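Local coordinates for gene product PA4716 (PDB 1U0K), which is of unknown function but is probably an isomerase, perhaps an epimerase, with its true substrate not established, at residues L237-G249 against P255-S267. Sequence-based numbering, arbitrary orientation.
Sequences LAARGEPFVLHQG and PSRLDVQVATDGS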
loop_
_atom_site.group_PDB
_atom_site.type_symbol
_atom_site.label_atom_id
_atom_site.label_comp_id
_atom_site.label_asym_id
_atom_site.label_seq_id
_atom_site.Cartn_x
_atom_site.Cartn_y
_atom_site.Cartn_z
ATOM N N LEU A 237 -29.310 17.553 -10.092
ATOM C CA LEU A 237 -28.385 17.060 -11.104
ATOM C C LEU A 237 -28.545 15.559 -11.341
ATOM O O LEU A 237 -27.955 15.021 -12.268
ATOM C CB LEU A 237 -26.950 17.376 -10.684
ATOM C CG LEU A 237 -26.620 18.870 -10.611
ATOM C CD1 LEU A 237 -25.461 19.129 -9.662
ATOM C CD2 LEU A 237 -26.310 19.416 -11.994
ATOM N N ALA A 238 -29.320 14.900 -10.482
ATOM C CA ALA A 238 -29.733 13.513 -10.688
ATOM C C ALA A 238 -31.138 13.286 -10.122
ATOM O O ALA A 238 -31.576 13.977 -9.198
ATOM C CB ALA A 238 -28.727 12.548 -10.046
ATOM N N ALA A 239 -31.838 12.299 -10.673
ATOM C CA ALA A 239 -33.217 12.017 -10.284
ATOM C C ALA A 239 -33.317 11.224 -8.983
ATOM O O ALA A 239 -32.551 10.280 -8.760
ATOM C CB ALA A 239 -33.925 11.266 -11.406
ATOM N N ARG A 240 -34.251 11.625 -8.123
ATOM C CA ARG A 240 -34.646 10.828 -6.965
ATOM C C ARG A 240 -35.328 9.557 -7.429
ATOM O O ARG A 240 -36.102 9.584 -8.382
ATOM C CB ARG A 240 -35.648 11.586 -6.096
ATOM C CG ARG A 240 -35.058 12.689 -5.305
ATOM C CD ARG A 240 -36.051 13.471 -4.494
ATOM N NE ARG A 240 -35.378 14.461 -3.658
ATOM C CZ ARG A 240 -34.698 14.190 -2.549
ATOM N NH1 ARG A 240 -34.584 12.943 -2.093
ATOM N NH2 ARG A 240 -34.129 15.182 -1.878
ATOM N N GLY A 241 -35.047 8.455 -6.743
ATOM C CA GLY A 241 -35.755 7.207 -6.947
ATOM C C GLY A 241 -35.343 6.432 -8.183
ATOM O O GLY A 241 -36.035 5.494 -8.586
ATOM N N GLU A 242 -34.225 6.813 -8.791
ATOM C CA GLU A 242 -33.726 6.123 -9.977
ATOM C C GLU A 242 -32.288 5.658 -9.765
ATOM O O GLU A 242 -31.500 6.348 -9.112
ATOM C CB GLU A 242 -33.819 7.037 -11.203
ATOM C CG GLU A 242 -35.152 7.771 -11.296
ATOM C CD GLU A 242 -35.521 8.151 -12.714
ATOM O OE1 GLU A 242 -34.706 8.828 -13.378
ATOM O OE2 GLU A 242 -36.630 7.778 -13.160
ATOM N N PRO A 243 -31.950 4.485 -10.303
ATOM C CA PRO A 243 -30.576 3.985 -10.223
ATOM C C PRO A 243 -29.660 4.755 -11.156
ATOM O O PRO A 243 -29.983 4.935 -12.331
ATOM C CB PRO A 243 -30.699 2.522 -10.679
ATOM C CG PRO A 243 -31.936 2.470 -11.522
ATOM C CD PRO A 243 -32.840 3.545 -11.010
ATOM N N PHE A 244 -28.539 5.232 -10.631
ATOM C CA PHE A 244 -27.493 5.754 -11.488
ATOM C C PHE A 244 -26.128 5.336 -10.980
ATOM O O PHE A 244 -26.015 4.723 -9.919
ATOM C CB PHE A 244 -27.620 7.276 -11.683
ATOM C CG PHE A 244 -27.441 8.105 -10.431
ATOM C CD1 PHE A 244 -26.264 8.817 -10.221
ATOM C CD2 PHE A 244 -28.471 8.247 -9.513
ATOM C CE1 PHE A 244 -26.109 9.621 -9.099
ATOM C CE2 PHE A 244 -28.319 9.048 -8.384
ATOM C CZ PHE A 244 -27.133 9.736 -8.183
ATOM N N VAL A 245 -25.103 5.628 -11.767
ATOM C CA VAL A 245 -23.760 5.182 -11.437
ATOM C C VAL A 245 -22.790 6.350 -11.296
ATOM O O VAL A 245 -22.868 7.348 -12.023
ATOM C CB VAL A 245 -23.231 4.078 -12.429
ATOM C CG1 VAL A 245 -24.376 3.333 -13.111
ATOM C CG2 VAL A 245 -22.268 4.622 -13.442
ATOM N N LEU A 246 -21.906 6.222 -10.315
ATOM C CA LEU A 246 -20.752 7.088 -10.170
ATOM C C LEU A 246 -19.521 6.351 -10.671
ATOM O O LEU A 246 -19.456 5.114 -10.643
ATOM C CB LEU A 246 -20.551 7.487 -8.712
ATOM C CG LEU A 246 -21.716 8.163 -8.004
ATOM C CD1 LEU A 246 -21.290 8.557 -6.602
ATOM C CD2 LEU A 246 -22.217 9.384 -8.793
ATOM N N HIS A 247 -18.548 7.116 -11.142
ATOM C CA HIS A 247 -17.333 6.552 -11.708
ATOM C C HIS A 247 -16.153 7.003 -10.877
ATOM O O HIS A 247 -16.087 8.151 -10.457
ATOM C CB HIS A 247 -17.147 6.984 -13.171
ATOM C CG HIS A 247 -18.363 6.772 -14.014
ATOM N ND1 HIS A 247 -18.739 5.532 -14.481
ATOM C CD2 HIS A 247 -19.303 7.641 -14.452
ATOM C CE1 HIS A 247 -19.856 5.647 -15.177
ATOM N NE2 HIS A 247 -20.223 6.916 -15.170
ATOM N N GLN A 248 -15.228 6.085 -10.637
ATOM C CA GLN A 248 -13.995 6.398 -9.923
ATOM C C GLN A 248 -12.929 5.376 -10.282
ATOM O O GLN A 248 -13.241 4.222 -10.564
ATOM C CB GLN A 248 -14.226 6.394 -8.410
ATOM C CG GLN A 248 -13.196 7.198 -7.614
ATOM C CD GLN A 248 -13.452 7.170 -6.116
ATOM O OE1 GLN A 248 -14.602 7.246 -5.681
ATOM N NE2 GLN A 248 -12.382 7.053 -5.321
ATOM N N GLY A 249 -11.674 5.808 -10.275
ATOM C CA GLY A 249 -10.548 4.895 -10.378
ATOM C C GLY A 249 -9.826 4.834 -11.711
ATOM O O GLY A 249 -8.806 4.153 -11.817
ATOM N N PRO A 255 -10.740 1.532 -13.495
ATOM C CA PRO A 255 -12.048 2.173 -13.635
ATOM C C PRO A 255 -13.116 1.298 -12.998
ATOM O O PRO A 255 -13.140 0.083 -13.209
ATOM C CB PRO A 255 -12.234 2.281 -15.152
ATOM C CG PRO A 255 -11.351 1.231 -15.719
ATOM C CD PRO A 255 -10.159 1.198 -14.805
ATOM N N SER A 256 -13.966 1.923 -12.199
ATOM C CA SER A 256 -14.928 1.219 -11.364
ATOM C C SER A 256 -16.265 1.937 -11.406
ATOM O O SER A 256 -16.326 3.150 -11.625
ATOM C CB SER A 256 -14.440 1.155 -9.916
ATOM O OG SER A 256 -13.128 0.619 -9.841
ATOM N N ARG A 257 -17.325 1.173 -11.181
ATOM C CA ARG A 257 -18.688 1.682 -11.186
ATOM C C ARG A 257 -19.314 1.456 -9.821
ATOM O O ARG A 257 -19.288 0.343 -9.292
ATOM C CB ARG A 257 -19.510 0.973 -12.254
ATOM C CG ARG A 257 -19.010 1.209 -13.661
ATOM C CD ARG A 257 -19.818 0.497 -14.729
ATOM N NE ARG A 257 -19.482 -0.926 -14.813
ATOM C CZ ARG A 257 -18.370 -1.423 -15.360
ATOM N NH1 ARG A 257 -17.446 -0.624 -15.892
ATOM N NH2 ARG A 257 -18.173 -2.738 -15.374
ATOM N N LEU A 258 -19.856 2.524 -9.253
ATOM C CA LEU A 258 -20.494 2.493 -7.951
ATOM C C LEU A 258 -21.970 2.801 -8.185
ATOM O O LEU A 258 -22.306 3.870 -8.701
ATOM C CB LEU A 258 -19.873 3.539 -7.021
ATOM C CG LEU A 258 -18.364 3.463 -6.741
ATOM C CD1 LEU A 258 -17.526 4.121 -7.840
ATOM C CD2 LEU A 258 -18.035 4.099 -5.400
ATOM N N ASP A 259 -22.841 1.861 -7.846
ATOM C CA ASP A 259 -24.283 2.041 -7.999
ATOM C C ASP A 259 -24.823 2.831 -6.822
ATOM O O ASP A 259 -24.522 2.528 -5.677
ATOM C CB ASP A 259 -24.995 0.685 -8.087
ATOM C CG ASP A 259 -24.552 -0.128 -9.282
ATOM O OD1 ASP A 259 -24.147 0.479 -10.297
ATOM O OD2 ASP A 259 -24.561 -1.377 -9.312
ATOM N N VAL A 260 -25.621 3.855 -7.109
ATOM C CA VAL A 260 -26.165 4.715 -6.066
ATOM C C VAL A 260 -27.634 5.024 -6.330
ATOM O O VAL A 260 -28.095 4.938 -7.458
ATOM C CB VAL A 260 -25.369 6.032 -5.940
ATOM C CG1 VAL A 260 -23.951 5.753 -5.446
ATOM C CG2 VAL A 260 -25.326 6.796 -7.273
ATOM N N GLN A 261 -28.353 5.368 -5.270
ATOM C CA GLN A 261 -29.744 5.804 -5.381
ATOM C C GLN A 261 -30.173 6.549 -4.127
ATOM O O GLN A 261 -29.777 6.197 -3.018
ATOM C CB GLN A 261 -30.668 4.610 -5.629
ATOM C CG GLN A 261 -30.714 3.622 -4.481
ATOM C CD GLN A 261 -31.423 2.343 -4.845
ATOM O OE1 GLN A 261 -32.655 2.298 -4.875
ATOM N NE2 GLN A 261 -30.651 1.288 -5.115
ATOM N N VAL A 262 -30.970 7.598 -4.312
ATOM C CA VAL A 262 -31.538 8.351 -3.204
ATOM C C VAL A 262 -33.049 8.124 -3.229
ATOM O O VAL A 262 -33.684 8.309 -4.260
ATOM C CB VAL A 262 -31.226 9.860 -3.331
ATOM C CG1 VAL A 262 -31.791 10.636 -2.141
ATOM C CG2 VAL A 262 -29.718 10.085 -3.464
ATOM N N ALA A 263 -33.610 7.705 -2.102
ATOM C CA ALA A 263 -35.041 7.426 -1.996
ATOM C C ALA A 263 -35.815 8.716 -1.725
ATOM O O ALA A 263 -35.226 9.796 -1.616
ATOM C CB ALA A 263 -35.293 6.417 -0.888
ATOM N N THR A 264 -37.135 8.596 -1.601
ATOM C CA THR A 264 -37.980 9.736 -1.239
ATOM C C THR A 264 -37.737 10.133 0.224
ATOM O O THR A 264 -37.853 11.305 0.587
ATOM C CB THR A 264 -39.474 9.406 -1.475
ATOM O OG1 THR A 264 -39.663 8.917 -2.812
ATOM C CG2 THR A 264 -40.331 10.668 -1.426
ATOM N N ASP A 265 -37.364 9.149 1.039
ATOM C CA ASP A 265 -37.099 9.343 2.466
ATOM C C ASP A 265 -35.858 10.213 2.676
ATOM O O ASP A 265 -35.709 10.854 3.714
ATOM C CB ASP A 265 -36.859 8.000 3.192
ATOM C CG ASP A 265 -37.592 6.813 2.550
ATOM O OD1 ASP A 265 -37.264 5.663 2.922
ATOM O OD2 ASP A 265 -38.489 6.911 1.679
ATOM N N GLY A 266 -34.959 10.206 1.695
ATOM C CA GLY A 266 -33.660 10.842 1.814
ATOM C C GLY A 266 -32.568 9.786 1.787
ATOM O O GLY A 266 -31.428 10.076 1.420
ATOM N N SER A 267 -32.937 8.557 2.145
ATOM C CA SER A 267 -31.987 7.458 2.322
ATOM C C SER A 267 -31.186 7.194 1.053
ATOM O O SER A 267 -31.742 7.111 -0.034
ATOM C CB SER A 267 -32.731 6.180 2.727
ATOM O OG SER A 267 -33.373 6.339 3.979
HETATM O O HOH W 1 -31.661 8.338 -7.183
HETATM O O HOH W 2 -27.083 1.909 -10.665
HETATM O O HOH W 3 -16.371 3.731 -14.333
#
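In the beta hairpin of strands 244-248 and 256-262, Phe244 and Val260 face each other as a hydrogen-bonded antiparallel pair. Phe244 N gives a nearly straight bond to Val260 O (3.2 Å), and Val260 N returns one to Phe244 O. The beta-branched valine suits the strand and lays CG2 over one face of the Phe244 ring, 3.5 Å from its centroid, a CH-pi contact. With chi1 at 64°, Phe244 CG stands between the backbone N and the carbonyl carbon, which carries the ring across to Val260; Ala238 CB lies over the opposite face, toward the rim.

Leu246 sets CG 3.9 Å from Val260 CG2, the two side chains crossing at about a right angle. Phe244, Leu246, Leu258 and Val260 make the apolar part of this face and are buried; Leu246 and Val260 meet helix 222-234. Gln248 is at its polar end: an amide suits the place, OE1 hydrogen-bonded to Tyr198 OH and NE2 to Asp218 O and Thr221 OG1. Its side chain is about 10 Å from that of Glu48, predicted to be an active-site residue.

Ahead of strand 244-248, the type II turn from Ala239 to Glu242 has glycine at Gly241, where phi is positive, and Gly241 N is hydrogen-bonded to Val262 O (2.8 Å). Water 1 donates to Ala239 O and Glu242 O and accepts from Val262 N.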